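PDB 6IVH: segregation and condensation protein A from Thermococcus onnurineus, which probably serves as the kleisin subunit of an archaeal Smc-based condensin that lacks kite subunits, here as its N-terminal domain. Local coordinates for residues A56-S61 and D116-A121; I29-L34 and V64-E69; L15-Q20 and I39-E44. All blocks are in the same frame, centred on the assembly; numbering follows the deposited sequence.

Contact 1: A56-S61 and D116-A121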
# COMPACT_ATOMS: atom_id res chain seq x y z
N ALA A 56 -7.01 5.43 3.09
CA ALA A 56 -6.67 4.02 3.20
C ALA A 56 -7.48 3.16 2.24
O ALA A 56 -6.99 2.13 1.77
CB ALA A 56 -6.87 3.55 4.64
N ILE A 57 -8.72 3.56 1.95
CA ILE A 57 -9.50 2.85 0.94
C ILE A 57 -8.96 3.14 -0.45
O ILE A 57 -8.81 2.22 -1.27
CB ILE A 57 -10.99 3.24 1.07
CG1 ILE A 57 -11.55 2.78 2.42
CG2 ILE A 57 -11.79 2.65 -0.08
CD1 ILE A 57 -12.98 3.23 2.67
N LEU A 58 -8.66 4.40 -0.74
CA LEU A 58 -8.12 4.77 -2.05
C LEU A 58 -6.73 4.17 -2.28
O LEU A 58 -6.39 3.83 -3.41
CB LEU A 58 -8.07 6.29 -2.18
CG LEU A 58 -7.40 6.88 -3.43
CD1 LEU A 58 -8.10 6.41 -4.69
CD2 LEU A 58 -7.38 8.39 -3.35
N ALA A 59 -5.93 4.04 -1.21
CA ALA A 59 -4.60 3.47 -1.36
C ALA A 59 -4.64 2.03 -1.84
O ALA A 59 -3.72 1.56 -2.52
CB ALA A 59 -3.83 3.57 -0.04
N ALA A 60 -5.71 1.30 -1.50
CA ALA A 60 -5.85 -0.08 -1.97
C ALA A 60 -5.96 -0.13 -3.49
O ALA A 60 -5.32 -0.96 -4.15
CB ALA A 60 -7.06 -0.73 -1.32
N SER A 61 -6.77 0.77 -4.07
CA SER A 61 -6.91 0.81 -5.52
C SER A 61 -5.58 1.18 -6.19
O SER A 61 -5.24 0.65 -7.25
CB SER A 61 -7.99 1.81 -5.92
OG SER A 61 -9.22 1.53 -5.26
N ASP A 116 2.11 10.44 -3.39
CA ASP A 116 2.01 11.23 -4.62
C ASP A 116 0.79 10.83 -5.44
O ASP A 116 0.12 11.68 -6.02
CB ASP A 116 3.29 11.10 -5.44
CG ASP A 116 4.36 12.10 -5.04
OD1 ASP A 116 4.02 13.09 -4.35
OD2 ASP A 116 5.53 11.90 -5.41
N ALA A 117 0.50 9.53 -5.49
CA ALA A 117 -0.69 9.07 -6.20
C ALA A 117 -1.96 9.42 -5.44
O ALA A 117 -3.00 9.68 -6.06
CB ALA A 117 -0.62 7.56 -6.44
N LEU A 118 -1.91 9.44 -4.10
CA LEU A 118 -3.09 9.76 -3.32
C LEU A 118 -3.49 11.23 -3.49
O LEU A 118 -4.68 11.54 -3.60
CB LEU A 118 -2.84 9.45 -1.84
CG LEU A 118 -2.96 7.98 -1.43
CD1 LEU A 118 -2.33 7.76 -0.06
CD2 LEU A 118 -4.42 7.56 -1.41
N GLU A 119 -2.51 12.13 -3.53
CA GLU A 119 -2.82 13.55 -3.59
C GLU A 119 -3.21 14.03 -4.98
O GLU A 119 -3.94 15.02 -5.10
CB GLU A 119 -1.64 14.38 -3.07
CG GLU A 119 -1.78 14.80 -1.61
CD GLU A 119 -1.52 13.67 -0.64
OE1 GLU A 119 -2.50 13.15 -0.05
OE2 GLU A 119 -0.34 13.30 -0.45
N GLU A 120 -2.76 13.36 -6.04
CA GLU A 120 -3.22 13.71 -7.37
C GLU A 120 -4.47 12.95 -7.78
O GLU A 120 -5.08 13.29 -8.80
CB GLU A 120 -2.11 13.47 -8.41
CG GLU A 120 -1.48 14.76 -8.92
CD GLU A 120 -0.85 14.61 -10.29
OE1 GLU A 120 0.33 14.23 -10.37
OE2 GLU A 120 -1.55 14.87 -11.30
N ALA A 121 -4.88 11.94 -7.02
CA ALA A 121 -6.15 11.28 -7.26
C ALA A 121 -7.30 12.22 -6.89
O ALA A 121 -8.44 11.81 -6.76
CB ALA A 121 -6.25 9.99 -6.47
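Two helices of the N-terminal helical domain of this kleisin, 54-72 and 107-120, meet here through leucine and alanine side chains, L58 and A59 on the first, L118 on the second and A121 just after its last assigned residue. The backbones come nearest at A59 and L118, whose CA atoms lie 6.8 Å apart, a close approach at which A59 presents only a CB. One methyl group carries most of the contact. CD2 of L118 stands 3.6 Å from CD2 of L58 and 3.7 Å from CG of L58, and it also approaches the backbone at 3.8 Å from N of A59, with CB of A59 further off at 4.3 Å. The two leucines do not meet head-on: they slide past each other in opposite directions, so that the L118 methyl lies along the branch of L58. L58 has its CG anti to the backbone N (chi1 174°), which carries CD2 out to the second helix. There the same methyl meets CB of A121 at 3.7 Å, at the last modelled residue. The side-chain pairs are all apolar, and the two segments bury 176 Å² in total. L118 also touches R55 and I62 of helix 54-72; A59 touches P11 of helix 11-20 and Y38 of helix 31-47, which extends the packing to both. A salt bridge from E119 to R55 adds a polar tie between the same two helices. The geometry is that of apolar helix-helix packing in a small helical domain, with the final turn of helix 107-120, part of a predicted coiled coil, resting against helix 54-72.

Contact 2: I29-L34 and V64-E69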
# COMPACT_ATOMS: atom_id res chain seq x y z
N ILE A 29 10.71 -4.30 -0.81
CA ILE A 29 9.27 -4.54 -0.79
C ILE A 29 8.84 -5.04 -2.16
O ILE A 29 9.20 -4.45 -3.18
CB ILE A 29 8.50 -3.27 -0.40
CG1 ILE A 29 9.04 -2.68 0.91
CG2 ILE A 29 7.02 -3.57 -0.28
CD1 ILE A 29 8.28 -1.46 1.36
N ASP A 30 8.08 -6.13 -2.18
CA ASP A 30 7.49 -6.63 -3.42
C ASP A 30 6.09 -6.04 -3.54
O ASP A 30 5.18 -6.42 -2.79
CB ASP A 30 7.45 -8.16 -3.42
CG ASP A 30 7.18 -8.73 -4.81
OD1 ASP A 30 6.56 -8.04 -5.64
OD2 ASP A 30 7.59 -9.89 -5.06
N ILE A 31 5.91 -5.11 -4.49
CA ILE A 31 4.64 -4.38 -4.60
C ILE A 31 3.50 -5.32 -4.95
O ILE A 31 2.34 -5.06 -4.61
CB ILE A 31 4.77 -3.23 -5.62
CG1 ILE A 31 3.56 -2.30 -5.54
CG2 ILE A 31 4.92 -3.77 -7.02
CD1 ILE A 31 3.37 -1.66 -4.19
N VAL A 32 3.80 -6.43 -5.63
CA VAL A 32 2.77 -7.42 -5.92
C VAL A 32 2.39 -8.17 -4.65
O VAL A 32 1.20 -8.37 -4.36
CB VAL A 32 3.25 -8.39 -7.02
CG1 VAL A 32 2.21 -9.47 -7.28
CG2 VAL A 32 3.54 -7.62 -8.30
N ASP A 33 3.39 -8.59 -3.87
CA ASP A 33 3.10 -9.29 -2.62
C ASP A 33 2.60 -8.33 -1.55
O ASP A 33 1.82 -8.74 -0.68
CB ASP A 33 4.36 -10.02 -2.14
CG ASP A 33 4.89 -11.00 -3.16
OD1 ASP A 33 4.10 -11.43 -4.04
OD2 ASP A 33 6.08 -11.35 -3.09
N LEU A 34 3.02 -7.07 -1.59
CA LEU A 34 2.58 -6.10 -0.59
C LEU A 34 1.11 -5.73 -0.76
O LEU A 34 0.44 -5.44 0.23
CB LEU A 34 3.46 -4.84 -0.68
CG LEU A 34 3.27 -3.69 0.33
CD1 LEU A 34 2.17 -2.71 -0.10
CD2 LEU A 34 3.00 -4.23 1.72
N VAL A 64 -3.27 -1.83 -6.12
CA VAL A 64 -3.68 -2.83 -7.10
C VAL A 64 -3.16 -2.45 -8.49
O VAL A 64 -2.68 -3.31 -9.24
CB VAL A 64 -5.21 -3.00 -7.10
CG1 VAL A 64 -5.66 -3.85 -8.27
CG2 VAL A 64 -5.66 -3.63 -5.79
N ARG A 65 -3.23 -1.17 -8.84
CA ARG A 65 -2.69 -0.73 -10.12
C ARG A 65 -1.17 -0.86 -10.16
O ARG A 65 -0.61 -1.30 -11.17
CB ARG A 65 -3.10 0.72 -10.41
CG ARG A 65 -2.40 1.31 -11.62
CD ARG A 65 -2.77 2.77 -11.83
NE ARG A 65 -2.48 3.59 -10.66
CZ ARG A 65 -1.29 4.11 -10.38
NH1 ARG A 65 -0.26 3.89 -11.19
NH2 ARG A 65 -1.13 4.85 -9.29
N MSE A 66 -0.50 -0.50 -9.07
CA MSE A 66 0.96 -0.56 -9.02
C MSE A 66 1.46 -2.00 -9.11
O MSE A 66 2.57 -2.24 -9.59
CB MSE A 66 1.48 0.11 -7.75
CG MSE A 66 1.25 1.61 -7.73
SE MSE A 66 1.88 2.45 -6.09
CE MSE A 66 3.79 2.14 -6.32
N LYS A 67 0.65 -2.95 -8.64
CA LYS A 67 1.02 -4.35 -8.74
C LYS A 67 0.64 -4.96 -10.08
O LYS A 67 1.29 -5.90 -10.53
CB LYS A 67 0.39 -5.16 -7.60
CG LYS A 67 -0.83 -5.99 -7.99
CD LYS A 67 -1.02 -7.15 -7.02
CE LYS A 67 -2.25 -7.98 -7.36
NZ LYS A 67 -3.52 -7.24 -7.13
N SER A 68 -0.40 -4.43 -10.73
CA SER A 68 -0.74 -4.90 -12.07
C SER A 68 0.32 -4.47 -13.08
O SER A 68 0.75 -5.27 -13.92
CB SER A 68 -2.12 -4.37 -12.49
OG SER A 68 -3.15 -4.92 -11.68
N GLU A 69 0.74 -3.21 -13.01
CA GLU A 69 1.79 -2.73 -13.91
C GLU A 69 3.12 -3.41 -13.61
O GLU A 69 3.89 -3.70 -14.54
CB GLU A 69 1.91 -1.21 -13.80
CG GLU A 69 0.60 -0.47 -14.00
CD GLU A 69 0.73 1.02 -13.76
OE1 GLU A 69 0.37 1.80 -14.68
OE2 GLU A 69 1.18 1.42 -12.67
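The first turn of helix 31-47 lies against helix 54-72 with the backbones very close: CA of V32 and CA of K67 are 4.5 Å apart. At that distance side chains meet main chain as much as one another. CB of K67 sits 3.6 Å from O of I31, and CD of K67 runs past the same turn, 3.7 Å from O of V32, before the chain bends at chi4 and its end leads away. V32 answers with CG2, 3.6 Å from O of K67; the two side chains cross at about a right angle. I31 is turned toward helix 54-72 and has CG1 anti to its N (chi1 -169°), which brings that branch to 3.9 Å from CB of M66, a selenomethionine, while CG2 approaches O of M66. These side chains also cross nearly perpendicularly. D30 is the N-cap of helix 31-47: its OD1 accepts from N of V32 at 3.2 Å, 34° out of the carboxylate plane, and forms a salt bridge with R103, which probably helps to hold the cap in position. I31 reaches on to L63 and A70 of helix 54-72 and to L110 of helix 107-120. Just before it, strand 29-30 pairs antiparallel with strand 104-105, so the contact lies where a two-stranded sheet leads into helix 31-47 and three helices converge.

Contact 3: L15-Q20 and I39-E44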
# COMPACT_ATOMS: atom_id res chain seq x y z
N LEU A 15 0.60 0.21 6.63
CA LEU A 15 1.92 -0.12 6.11
C LEU A 15 2.93 -0.29 7.24
O LEU A 15 3.75 -1.22 7.20
CB LEU A 15 2.38 0.96 5.13
CG LEU A 15 1.58 1.06 3.83
CD1 LEU A 15 1.85 2.37 3.11
CD2 LEU A 15 1.90 -0.13 2.92
N LEU A 16 2.88 0.57 8.26
CA LEU A 16 3.83 0.47 9.37
C LEU A 16 3.63 -0.83 10.15
O LEU A 16 4.60 -1.46 10.58
CB LEU A 16 3.70 1.67 10.30
CG LEU A 16 4.23 3.02 9.81
CD1 LEU A 16 3.96 4.11 10.83
CD2 LEU A 16 5.71 2.90 9.55
N GLN A 17 2.38 -1.22 10.38
CA GLN A 17 2.10 -2.45 11.11
C GLN A 17 2.55 -3.68 10.33
O GLN A 17 2.90 -4.71 10.93
CB GLN A 17 0.61 -2.53 11.45
CG GLN A 17 0.21 -3.72 12.34
CD GLN A 17 -0.18 -4.96 11.56
OE1 GLN A 17 -0.53 -4.89 10.38
NE2 GLN A 17 -0.11 -6.12 12.21
N LEU A 18 2.52 -3.60 9.00
CA LEU A 18 3.09 -4.67 8.18
C LEU A 18 4.60 -4.73 8.34
O LEU A 18 5.19 -5.81 8.42
CB LEU A 18 2.71 -4.48 6.71
CG LEU A 18 1.24 -4.67 6.32
CD1 LEU A 18 1.03 -4.33 4.85
CD2 LEU A 18 0.81 -6.10 6.61
N VAL A 19 5.25 -3.56 8.39
CA VAL A 19 6.69 -3.52 8.62
C VAL A 19 7.00 -3.97 10.05
O VAL A 19 7.89 -4.80 10.27
CB VAL A 19 7.23 -2.11 8.34
CG1 VAL A 19 8.68 -2.00 8.80
CG2 VAL A 19 7.10 -1.77 6.87
N GLN A 20 6.28 -3.42 11.02
CA GLN A 20 6.62 -3.64 12.42
C GLN A 20 6.38 -5.09 12.85
O GLN A 20 7.04 -5.57 13.78
CB GLN A 20 5.83 -2.67 13.31
CG GLN A 20 6.16 -2.75 14.78
CD GLN A 20 5.17 -3.59 15.56
OE1 GLN A 20 4.01 -3.73 15.15
NE2 GLN A 20 5.61 -4.16 16.67
N ILE A 39 -4.42 -5.42 1.60
CA ILE A 39 -5.85 -5.69 1.54
C ILE A 39 -6.26 -6.66 2.64
O ILE A 39 -7.34 -6.53 3.23
CB ILE A 39 -6.22 -6.22 0.14
CG1 ILE A 39 -6.03 -5.12 -0.91
CG2 ILE A 39 -7.65 -6.75 0.12
CD1 ILE A 39 -6.36 -5.55 -2.32
N GLU A 40 -5.42 -7.66 2.93
CA GLU A 40 -5.69 -8.56 4.04
C GLU A 40 -5.89 -7.79 5.33
O GLU A 40 -6.90 -7.96 6.02
CB GLU A 40 -4.54 -9.57 4.20
CG GLU A 40 -4.50 -10.67 3.14
CD GLU A 40 -3.26 -11.54 3.26
OE1 GLU A 40 -2.67 -11.60 4.36
OE2 GLU A 40 -2.88 -12.18 2.25
N ARG A 41 -4.94 -6.92 5.67
CA ARG A 41 -5.05 -6.14 6.90
C ARG A 41 -6.23 -5.17 6.83
O ARG A 41 -6.93 -4.97 7.83
CB ARG A 41 -3.75 -5.39 7.17
CG ARG A 41 -3.80 -4.48 8.38
CD ARG A 41 -3.86 -5.28 9.67
NE ARG A 41 -3.61 -4.45 10.84
CZ ARG A 41 -3.81 -4.83 12.09
NH1 ARG A 41 -4.26 -6.05 12.35
NH2 ARG A 41 -3.56 -4.00 13.09
N LEU A 42 -6.45 -4.56 5.67
CA LEU A 42 -7.59 -3.66 5.51
C LEU A 42 -8.91 -4.40 5.75
O LEU A 42 -9.85 -3.83 6.32
CB LEU A 42 -7.58 -3.04 4.11
CG LEU A 42 -8.67 -2.01 3.84
CD1 LEU A 42 -8.55 -0.85 4.81
CD2 LEU A 42 -8.60 -1.53 2.40
N ARG A 43 -8.99 -5.66 5.33
CA ARG A 43 -10.18 -6.45 5.60
C ARG A 43 -10.32 -6.76 7.09
O ARG A 43 -11.44 -6.85 7.59
CB ARG A 43 -10.14 -7.74 4.78
CG ARG A 43 -11.30 -8.68 5.03
CD ARG A 43 -11.36 -9.77 3.98
NE ARG A 43 -11.57 -9.21 2.64
CZ ARG A 43 -12.77 -8.88 2.16
NH1 ARG A 43 -13.85 -9.03 2.91
NH2 ARG A 43 -12.87 -8.38 0.94
N GLU A 44 -9.20 -6.91 7.79
CA GLU A 44 -9.26 -7.19 9.23
C GLU A 44 -9.89 -6.02 9.99
O GLU A 44 -10.74 -6.24 10.86
CB GLU A 44 -7.86 -7.49 9.76
CG GLU A 44 -7.23 -8.76 9.20
CD GLU A 44 -5.84 -9.03 9.77
OE1 GLU A 44 -5.40 -8.26 10.65
OE2 GLU A 44 -5.20 -10.00 9.33
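Helix 11-20 and helix 31-47 are bridged at their surface by the long side chains of Q17 and R41, whose CA atoms are 9.1 Å apart. Both side chains set out toward the opposite helix, and each has CG anti to its own backbone N (chi1 176° in R41) and then bends at chi2. This brings the Q17 amide over one face of the R41 guanidinium. The two planes are 24° apart, a stacked disposition, with CD of Q17 3.4 Å above the guanidinium plane and offset toward its rim. OE1 of Q17 comes to 3.1 Å from NE of R41, yet the angle is poor for a hydrogen bond, because the oxygen lies over the face and not in line with the N-H. The edge of the group is used by R41's own helix: NH1 of R41 donates to OE1 of E44 at 3.0 Å, a salt bridge in which OE1 is approached nearly along its own C-O bond, with the oxygen 8° out of the guanidinium plane. E44 thus helps fix the rotation of the plane over which Q17 is laid, and R41 also touches I14, about one turn earlier on helix 11-20. With an alanine at R41, E44 would probably lose its salt-bridge mate, and the Q17 amide, without the flat group it stacks on, would be freer to turn. Carrying an amide on one face and a carboxylate at one edge, the guanidinium joins the helices by stacking, probably aided by attraction between its positive charge and OE1 of Q17, while its bond to E44 stays within one helix.

Overall arrangement
The three contacts tie together the four helices of this N-terminal domain. Contacts 1 and 2 share helix 54-72, contacts 2 and 3 share helix 31-47, and contact 1 alone of the three uses the final helix, 107-120. Their centres lie 14 Å (1 to 2 and 2 to 3) and 16 Å (1 to 3) apart, with contacts 1 and 3 on opposite sides of the chain's centre. Along the sequence, contact 2 crosses both others, while contact 3 closes before contact 1 opens. Residues of the segments touch directly: L34 meets L15 and L18, A117 meets R65, and L42 packs on A56 and A60. The result is one compact, mainly helical unit, probably the core of this domain.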